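Local coordinates for protein pantothenate synthetase (Francisella tularensis subsp. tularensis, PDB 3N8H) that probably condenses pantoate with beta-alanine to make pantothenate, spending ATP through a pantoyl-adenylate intermediate, at residues Q24-P30 with T142-Y148; F214-L220 with Y233-L237; N60-N65 with R124-G130. All coordinates share one frame; numbering follows the deposited sequence.

Interaction 1: Q24-P30 with T142-Y148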
# COMPACT_ATOMS: atom_id res chain seq x y z
N GLN A 24 -3.98 -26.57 6.36
CA GLN A 24 -2.60 -26.59 5.92
C GLN A 24 -1.90 -25.26 6.21
O GLN A 24 -2.29 -24.22 5.70
CB GLN A 24 -2.52 -26.93 4.42
CG GLN A 24 -2.99 -28.35 4.11
CD GLN A 24 -2.88 -28.70 2.65
OE1 GLN A 24 -2.31 -29.73 2.28
NE2 GLN A 24 -3.43 -27.84 1.79
N LYS A 25 -0.89 -25.32 7.07
CA LYS A 25 -0.05 -24.16 7.34
C LYS A 25 0.77 -23.85 6.10
O LYS A 25 1.44 -24.74 5.56
CB LYS A 25 0.89 -24.44 8.51
CG LYS A 25 0.19 -24.74 9.82
CD LYS A 25 0.76 -23.87 10.95
CE LYS A 25 0.60 -22.38 10.62
NZ LYS A 25 1.07 -21.46 11.71
N ILE A 26 0.71 -22.60 5.65
CA ILE A 26 1.45 -22.17 4.48
C ILE A 26 2.65 -21.32 4.88
O ILE A 26 2.50 -20.30 5.57
CB ILE A 26 0.57 -21.37 3.53
CG1 ILE A 26 -0.74 -22.11 3.26
CG2 ILE A 26 1.32 -21.06 2.23
CD1 ILE A 26 -1.61 -21.47 2.21
N GLY A 27 3.83 -21.73 4.45
CA GLY A 27 5.04 -20.94 4.62
C GLY A 27 5.51 -20.31 3.31
O GLY A 27 5.47 -20.93 2.25
N PHE A 28 5.94 -19.06 3.39
CA PHE A 28 6.30 -18.34 2.17
C PHE A 28 7.72 -17.80 2.24
O PHE A 28 8.10 -17.13 3.21
CB PHE A 28 5.31 -17.19 1.93
CG PHE A 28 5.68 -16.30 0.76
CD1 PHE A 28 5.53 -14.92 0.84
CD2 PHE A 28 6.18 -16.84 -0.42
CE1 PHE A 28 5.86 -14.09 -0.23
CE2 PHE A 28 6.52 -16.02 -1.51
CZ PHE A 28 6.35 -14.65 -1.42
N VAL A 29 8.53 -18.08 1.23
CA VAL A 29 9.88 -17.53 1.18
C VAL A 29 10.08 -16.70 -0.10
O VAL A 29 10.32 -17.26 -1.14
CB VAL A 29 10.97 -18.63 1.25
CG1 VAL A 29 12.38 -18.00 1.26
CG2 VAL A 29 10.82 -19.53 2.51
N PRO A 30 9.96 -15.36 -0.02
CA PRO A 30 10.17 -14.56 -1.24
C PRO A 30 11.67 -14.44 -1.54
O PRO A 30 12.47 -14.31 -0.61
CB PRO A 30 9.58 -13.18 -0.88
CG PRO A 30 9.75 -13.10 0.65
CD PRO A 30 9.58 -14.54 1.15
N THR A 142 -0.09 -14.44 -2.06
CA THR A 142 0.21 -15.75 -1.48
C THR A 142 -0.57 -16.05 -0.19
O THR A 142 -0.80 -17.20 0.13
CB THR A 142 1.70 -15.88 -1.17
OG1 THR A 142 2.10 -14.79 -0.33
CG2 THR A 142 2.52 -15.83 -2.47
N LYS A 143 -0.95 -15.00 0.53
CA LYS A 143 -1.71 -15.12 1.78
C LYS A 143 -1.20 -16.27 2.64
O LYS A 143 -1.92 -17.22 2.91
CB LYS A 143 -3.21 -15.25 1.51
CG LYS A 143 -3.82 -14.01 0.90
CD LYS A 143 -5.22 -14.26 0.32
CE LYS A 143 -5.18 -15.27 -0.82
NZ LYS A 143 -6.43 -15.22 -1.63
N PRO A 144 0.07 -16.19 3.04
CA PRO A 144 0.68 -17.26 3.81
C PRO A 144 0.39 -17.09 5.29
O PRO A 144 0.03 -16.00 5.74
CB PRO A 144 2.18 -17.07 3.55
CG PRO A 144 2.30 -15.57 3.39
CD PRO A 144 1.05 -15.15 2.66
N ASN A 145 0.59 -18.17 6.04
CA ASN A 145 0.54 -18.13 7.49
C ASN A 145 1.86 -17.63 8.07
O ASN A 145 1.87 -16.90 9.08
CB ASN A 145 0.26 -19.53 8.03
CG ASN A 145 -1.08 -20.07 7.59
OD1 ASN A 145 -1.16 -21.01 6.79
ND2 ASN A 145 -2.14 -19.47 8.11
N ASN A 146 2.97 -18.04 7.43
CA ASN A 146 4.31 -17.73 7.91
C ASN A 146 5.23 -17.18 6.84
O ASN A 146 5.36 -17.74 5.75
CB ASN A 146 4.97 -18.96 8.54
CG ASN A 146 4.22 -19.45 9.77
OD1 ASN A 146 4.06 -18.72 10.75
ND2 ASN A 146 3.76 -20.68 9.72
N LEU A 147 5.90 -16.07 7.17
CA LEU A 147 6.84 -15.42 6.25
C LEU A 147 8.26 -15.54 6.79
O LEU A 147 8.51 -15.19 7.93
CB LEU A 147 6.49 -13.93 6.08
CG LEU A 147 7.39 -13.11 5.15
CD1 LEU A 147 7.39 -13.70 3.75
CD2 LEU A 147 7.00 -11.59 5.12
N TYR A 148 9.19 -16.00 5.95
CA TYR A 148 10.59 -16.21 6.37
C TYR A 148 11.52 -15.18 5.71
O TYR A 148 11.52 -15.04 4.49
CB TYR A 148 11.03 -17.68 6.09
CG TYR A 148 10.15 -18.62 6.88
CD1 TYR A 148 10.53 -19.09 8.12
CD2 TYR A 148 8.89 -18.94 6.43
CE1 TYR A 148 9.69 -19.89 8.89
CE2 TYR A 148 8.05 -19.74 7.18
CZ TYR A 148 8.45 -20.21 8.40
OH TYR A 148 7.58 -21.02 9.12
O HOH W 1 12.59 -13.90 2.37
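Phe-28 and Thr-142 meet at the dense end of this contact, where the methyl CG2 of Thr-142 lies over one face of the phenyl ring in a CH-pi contact, 4.1 Å from the ring centroid and 11° off its normal. The same packing brings Pro-144 CB to 3.5 Å from Phe-28 CB and Leu-147 CD1 to 3.7 Å from Phe-28 CD1. Flat and apolar, the phenylalanine fills the layer between the sheet and the end of helix 127-142; with CG anti to the backbone N (chi1 175°), its ring lies alongside Leu-147, pointing the same way. Thr-142 can bury its hydroxyl here because OG1 bonds to Leu-138 O.

Strands 26-31 and 146-150 are neighbours in the parallel sheet of a nucleotide-binding alpha/beta fold. Phe-28 N donates to Asn-146 O over 2.8 Å, and Tyr-148 N returns a bond to Phe-28 O. Gly-27 suits the side bearing Asn-146 and Tyr-148, since its bare CA sits at the edge of the tyrosine ring, 4.1 Å from CE2. Farther along, beside Pro-30, which touches AMP, a water joins the carbonyls of Pro-30 and Tyr-148.

The Lys-25 end is looser and more exposed. Poorly ordered, this lysine bends past Asn-145 and Asn-146, its NZ making no hydrogen bond to Asn-146 ND2; that amide is held by Asn-50. Just inside, Asn-145 does a strand's work with its side chain: OD1 accepts from Ile-26 N on a lone pair at 2.7 Å, while Ile-26 O accepts from both Asn-145 N and Asn-146 N. Asparagine thus extends the pairing before the strand begins, so the backbone polar groups of Ile-26 enter the buried sheet already satisfied.

Interaction 2: F214-L220 with Y233-L237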
# COMPACT_ATOMS: atom_id res chain seq x y z
N PHE A 214 35.75 -2.33 16.83
CA PHE A 214 34.81 -1.33 16.34
C PHE A 214 34.82 -0.08 17.22
O PHE A 214 33.88 0.70 17.22
CB PHE A 214 33.40 -1.92 16.27
CG PHE A 214 33.32 -3.18 15.43
CD1 PHE A 214 33.34 -3.10 14.05
CD2 PHE A 214 33.29 -4.43 16.03
CE1 PHE A 214 33.29 -4.24 13.27
CE2 PHE A 214 33.24 -5.58 15.24
CZ PHE A 214 33.25 -5.48 13.86
N SER A 215 35.89 0.11 17.98
CA SER A 215 35.98 1.30 18.83
C SER A 215 36.35 2.52 18.00
O SER A 215 36.23 3.66 18.46
CB SER A 215 37.02 1.09 19.92
OG SER A 215 38.30 0.90 19.35
N ASN A 216 36.84 2.27 16.79
CA ASN A 216 37.26 3.35 15.92
C ASN A 216 36.91 3.03 14.46
O ASN A 216 37.70 2.41 13.75
CB ASN A 216 38.76 3.61 16.07
CG ASN A 216 39.22 4.81 15.26
OD1 ASN A 216 38.48 5.34 14.43
ND2 ASN A 216 40.44 5.25 15.50
N LEU A 217 35.73 3.47 14.03
CA LEU A 217 35.26 3.15 12.69
C LEU A 217 36.06 3.85 11.60
O LEU A 217 36.16 3.36 10.48
CB LEU A 217 33.78 3.46 12.57
CG LEU A 217 32.92 2.78 13.64
CD1 LEU A 217 31.47 3.19 13.49
CD2 LEU A 217 33.07 1.26 13.58
N GLU A 218 36.68 4.97 11.94
CA GLU A 218 37.54 5.70 11.03
C GLU A 218 38.74 4.87 10.57
O GLU A 218 39.03 4.76 9.38
CB GLU A 218 38.03 6.97 11.72
CG GLU A 218 37.94 8.23 10.87
CD GLU A 218 39.28 8.63 10.29
OE1 GLU A 218 39.71 9.78 10.53
OE2 GLU A 218 39.90 7.78 9.62
N GLU A 219 39.47 4.31 11.53
CA GLU A 219 40.63 3.48 11.21
C GLU A 219 40.16 2.18 10.55
O GLU A 219 40.86 1.63 9.70
CB GLU A 219 41.43 3.15 12.47
CG GLU A 219 42.25 4.31 13.00
CD GLU A 219 43.00 3.94 14.26
OE1 GLU A 219 42.80 2.81 14.76
OE2 GLU A 219 43.79 4.79 14.75
N LEU A 220 38.97 1.70 10.92
CA LEU A 220 38.45 0.46 10.37
C LEU A 220 38.08 0.69 8.91
O LEU A 220 38.26 -0.19 8.06
CB LEU A 220 37.25 -0.05 11.19
CG LEU A 220 36.47 -1.27 10.68
CD1 LEU A 220 37.44 -2.41 10.33
CD2 LEU A 220 35.44 -1.75 11.71
N TYR A 233 29.27 2.70 3.85
CA TYR A 233 29.05 3.20 5.21
C TYR A 233 29.36 2.10 6.20
O TYR A 233 29.35 0.91 5.87
CB TYR A 233 27.61 3.72 5.40
CG TYR A 233 26.53 2.67 5.24
CD1 TYR A 233 25.83 2.55 4.03
CD2 TYR A 233 26.23 1.80 6.27
CE1 TYR A 233 24.85 1.58 3.88
CE2 TYR A 233 25.25 0.83 6.13
CZ TYR A 233 24.56 0.73 4.93
OH TYR A 233 23.58 -0.23 4.79
N ILE A 234 29.71 2.52 7.40
CA ILE A 234 29.77 1.60 8.53
C ILE A 234 29.27 2.37 9.75
O ILE A 234 29.67 3.52 9.98
CB ILE A 234 31.19 1.02 8.77
CG1 ILE A 234 31.16 -0.09 9.83
CG2 ILE A 234 32.21 2.13 9.13
CD1 ILE A 234 32.43 -0.96 9.83
N GLN A 235 28.35 1.76 10.49
CA GLN A 235 27.72 2.45 11.60
C GLN A 235 27.31 1.49 12.70
O GLN A 235 26.99 0.31 12.44
CB GLN A 235 26.48 3.20 11.12
CG GLN A 235 26.76 4.37 10.21
CD GLN A 235 25.87 5.57 10.49
OE1 GLN A 235 24.91 5.48 11.27
NE2 GLN A 235 26.19 6.68 9.86
N LYS A 236 27.30 1.99 13.92
CA LYS A 236 26.67 1.29 15.03
C LYS A 236 25.26 1.79 15.21
O LYS A 236 25.03 2.98 15.41
CB LYS A 236 27.44 1.49 16.33
CG LYS A 236 28.90 1.09 16.25
CD LYS A 236 29.63 1.41 17.54
CE LYS A 236 31.12 1.33 17.35
NZ LYS A 236 31.86 1.67 18.61
N LEU A 237 24.29 0.89 15.10
CA LEU A 237 22.91 1.22 15.43
C LEU A 237 22.53 0.33 16.60
O LEU A 237 22.53 -0.90 16.47
CB LEU A 237 21.99 0.98 14.24
CG LEU A 237 20.65 1.74 14.11
CD1 LEU A 237 19.52 0.78 13.72
CD2 LEU A 237 20.29 2.55 15.35
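Asn-216 OD1 caps the helix whose first turn sets Leu-217 against Ile-234: Glu-219 N donates to it over 3.2 Å, the N-H pointing almost straight at the oxygen (165°) but from above the carbonyl plane, not on a lone pair. Asparagine suits this N-cap position, because its short amide can fold back onto a backbone N-H that the helix itself cannot serve. With the first turn held in this way, Leu-217 and Leu-220 both have their CB atoms directed at the strand.

Ile-234 receives the two leucines with different branches. Its CG2, placed between the backbone N and the carbonyl carbon, meets Leu-217 CB at 4.0 Å. Its other branch starts anti to the backbone N (chi1 -171°) and runs out extended, which carries CD1 to 3.6 Å from CD2 of Leu-220 in one of that leucine's two modelled conformers, the side chains crossing at about a right angle. A beta-branched residue serves both the extended strand and this double contact. Leu-217 CD1 also rests near the carbonyl O of Ile-234.

Toward the solvent the chemistry changes. Lys-236 stretches its extended chain past Phe-214 CB, and the aliphatic part packs while the ammonium group stays near the surface; its weak bond from NZ to Phe-214 O is doubtful, as that oxygen is crowded in the model.

Strand 230-237 is an outer strand of the three-stranded antiparallel sheet, hydrogen-bonded to strand 240-247 through Tyr-233 and Gln-235. Helix 217-225 packs on one side of it, and helix 196-210 lies alongside, Ile-208 meeting Leu-220 and Leu-209 meeting Phe-214, whose side chain also touches Ile-241 of the sheet.

Interaction 3: N60-N65 with R124-G130. With PRO (proline), chain C.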
# COMPACT_ATOMS: atom_id res chain seq x y z
N ASN A 60 12.53 -7.87 -8.81
CA ASN A 60 11.68 -6.69 -8.82
C ASN A 60 12.38 -5.42 -9.30
O ASN A 60 13.21 -4.87 -8.57
CB ASN A 60 11.08 -6.48 -7.42
CG ASN A 60 10.24 -5.25 -7.34
OD1 ASN A 60 9.49 -4.95 -8.25
ND2 ASN A 60 10.37 -4.51 -6.24
N PRO A 61 12.03 -4.93 -10.50
CA PRO A 61 12.72 -3.77 -11.07
C PRO A 61 12.55 -2.50 -10.24
O PRO A 61 13.41 -1.63 -10.26
CB PRO A 61 12.04 -3.54 -12.42
CG PRO A 61 11.13 -4.69 -12.64
CD PRO A 61 10.93 -5.40 -11.36
N THR A 62 11.44 -2.37 -9.50
CA THR A 62 11.12 -1.08 -8.87
C THR A 62 12.02 -0.82 -7.67
O THR A 62 12.08 0.30 -7.16
CB THR A 62 9.65 -0.93 -8.44
OG1 THR A 62 9.35 -1.87 -7.39
CG2 THR A 62 8.71 -1.14 -9.64
N GLN A 63 12.72 -1.85 -7.23
CA GLN A 63 13.59 -1.69 -6.08
C GLN A 63 15.07 -1.55 -6.44
O GLN A 63 15.91 -1.38 -5.55
CB GLN A 63 13.35 -2.81 -5.07
CG GLN A 63 13.90 -4.18 -5.45
CD GLN A 63 13.52 -5.20 -4.40
OE1 GLN A 63 14.38 -5.78 -3.72
NE2 GLN A 63 12.22 -5.41 -4.23
N PHE A 64 15.39 -1.65 -7.72
CA PHE A 64 16.78 -1.39 -8.13
C PHE A 64 16.91 0.08 -8.38
O PHE A 64 16.33 0.60 -9.33
CB PHE A 64 17.14 -2.16 -9.39
CG PHE A 64 17.33 -3.62 -9.16
CD1 PHE A 64 18.62 -4.17 -9.12
CD2 PHE A 64 16.23 -4.45 -8.93
CE1 PHE A 64 18.80 -5.53 -8.89
CE2 PHE A 64 16.41 -5.80 -8.68
CZ PHE A 64 17.70 -6.34 -8.66
N ASN A 65 17.63 0.77 -7.51
CA ASN A 65 17.93 2.18 -7.78
C ASN A 65 19.06 2.35 -8.83
O ASN A 65 19.25 3.42 -9.40
CB ASN A 65 18.30 2.90 -6.48
CG ASN A 65 19.41 2.18 -5.73
OD1 ASN A 65 19.23 1.03 -5.29
ND2 ASN A 65 20.57 2.83 -5.60
N ARG A 124 20.42 3.79 -0.81
CA ARG A 124 19.66 3.36 -1.99
C ARG A 124 18.33 4.11 -2.12
O ARG A 124 17.27 3.59 -1.74
CB ARG A 124 19.42 1.85 -2.00
CG ARG A 124 20.69 1.01 -1.79
CD ARG A 124 20.36 -0.48 -1.89
NE ARG A 124 19.84 -0.84 -3.21
CZ ARG A 124 19.45 -2.07 -3.55
NH1 ARG A 124 19.54 -3.05 -2.67
NH2 ARG A 124 19.01 -2.30 -4.79
N PRO A 125 18.38 5.34 -2.63
CA PRO A 125 17.14 6.10 -2.66
C PRO A 125 16.08 5.36 -3.47
O PRO A 125 16.34 4.93 -4.60
CB PRO A 125 17.55 7.40 -3.36
CG PRO A 125 19.02 7.54 -3.03
CD PRO A 125 19.56 6.14 -2.97
N GLY A 126 14.88 5.20 -2.89
CA GLY A 126 13.76 4.63 -3.63
C GLY A 126 13.76 3.11 -3.62
O GLY A 126 12.80 2.47 -4.08
N HIS A 127 14.82 2.51 -3.09
CA HIS A 127 14.85 1.04 -2.93
C HIS A 127 13.72 0.53 -2.00
O HIS A 127 13.04 -0.43 -2.34
CB HIS A 127 16.20 0.58 -2.40
CG HIS A 127 16.21 -0.84 -1.93
ND1 HIS A 127 16.13 -1.92 -2.80
CD2 HIS A 127 16.28 -1.38 -0.68
CE1 HIS A 127 16.15 -3.05 -2.11
NE2 HIS A 127 16.23 -2.75 -0.82
N PHE A 128 13.53 1.16 -0.84
CA PHE A 128 12.61 0.61 0.17
C PHE A 128 11.16 0.74 -0.30
O PHE A 128 10.31 -0.09 0.05
CB PHE A 128 12.81 1.28 1.55
CG PHE A 128 13.99 0.72 2.35
CD1 PHE A 128 14.38 -0.60 2.21
CD2 PHE A 128 14.68 1.52 3.26
CE1 PHE A 128 15.44 -1.14 2.95
CE2 PHE A 128 15.73 1.00 4.00
CZ PHE A 128 16.12 -0.33 3.84
N SER A 129 10.89 1.78 -1.10
CA SER A 129 9.55 1.96 -1.65
C SER A 129 9.26 0.80 -2.61
O SER A 129 8.19 0.20 -2.55
CB SER A 129 9.42 3.31 -2.35
OG SER A 129 8.19 3.43 -3.04
N GLY A 130 10.22 0.47 -3.47
CA GLY A 130 10.05 -0.64 -4.40
C GLY A 130 9.81 -1.97 -3.71
O GLY A 130 8.94 -2.75 -4.13
N PRO C . 18.07 -8.08 -1.78
CA PRO C . 17.15 -7.06 -2.29
C PRO C . 17.85 -6.17 -3.31
O PRO C . 19.07 -6.28 -3.47
CB PRO C . 16.80 -6.27 -1.03
CG PRO C . 16.90 -7.27 0.07
CD PRO C . 18.02 -8.20 -0.32
O HOH W 2 10.81 3.00 -6.38
O HOH W 3 20.28 -1.19 -7.34
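Arg-124 and Asn-65 meet through one well-aligned bond, NE donating to OD1 over 2.9 Å at 165°, with the oxygen lying close to the guanidinium plane. The same oxygen takes a weak second bond from NH2 at 3.4 Å and one from a water that also meets NH2 weakly. Asparagine offers a neutral acceptor here, and the grip at the guanidinium edge helps fix how the group is turned. NH2 has a long, weak ion pair with Asp-69 as well. NH1 faces the bound proline, making a weak bond to its O at 3.4 Å; Arg-190 supplies another to the ligand.

His-127 lies over the guanidinium, with ND1 above its centre. That nitrogen is the donor to Gln-63 O, 2.8 Å away and almost exactly in the ring plane, so the edge of the imidazole is pinned to the loop. CG is anti to the backbone N (chi1 167°), which swings the ring alongside the Gln-63 side chain and presents CE1 to the ligand, 3.5 Å from proline CB.

In the fold, the loop following strand 52-57 of the parallel sheet here abuts the start of helix 127-142, and together they wall the pocket in which Gln-63 is predicted to bind pantoate and beta-alanine. Gly-126, with positive phi, is the helix's N-cap; a water links its O to Thr-62 O. One turn on, Gly-130 CA comes within 4.1 Å of Gln-63 CA; glycine suits this spot because a beta carbon would point into the loop and collide with Thr-62 O and Gln-63 CA.

Beside this close approach, Asn-60 ND2 donates weakly to Gly-130 O and, in one of two conformers modelled for Thr-62, to Thr-62 OG1 at 3.1 Å. Tyr-101 OH hydrogen-bonds to Asn-60 OD1 and, in that same conformer, to Thr-62 OG1, a phenol that can serve both polar side chains at once.

How the interactions relate
Interaction 1 is the core contact, two adjacent strands of the parallel sheet paired by backbone bonds and sealed by apolar packing. Interaction 3 is nested within the chain loop that interaction 1 closes, and the two share a helix: 127-142 starts in interaction 3 and ends in interaction 1, just ahead of strand 146-150. The chemistry of interaction 3 is polar, as befits a pocket wall, with side chains bonding to carbonyls, waters and ligand. Interaction 2 belongs to the separate antiparallel sheet, on the opposite side of the chain's centre from interaction 1, their centres about 37 Å apart. Partly buried and remote from the annotated sites, it relies on aliphatic packing of helix on strand.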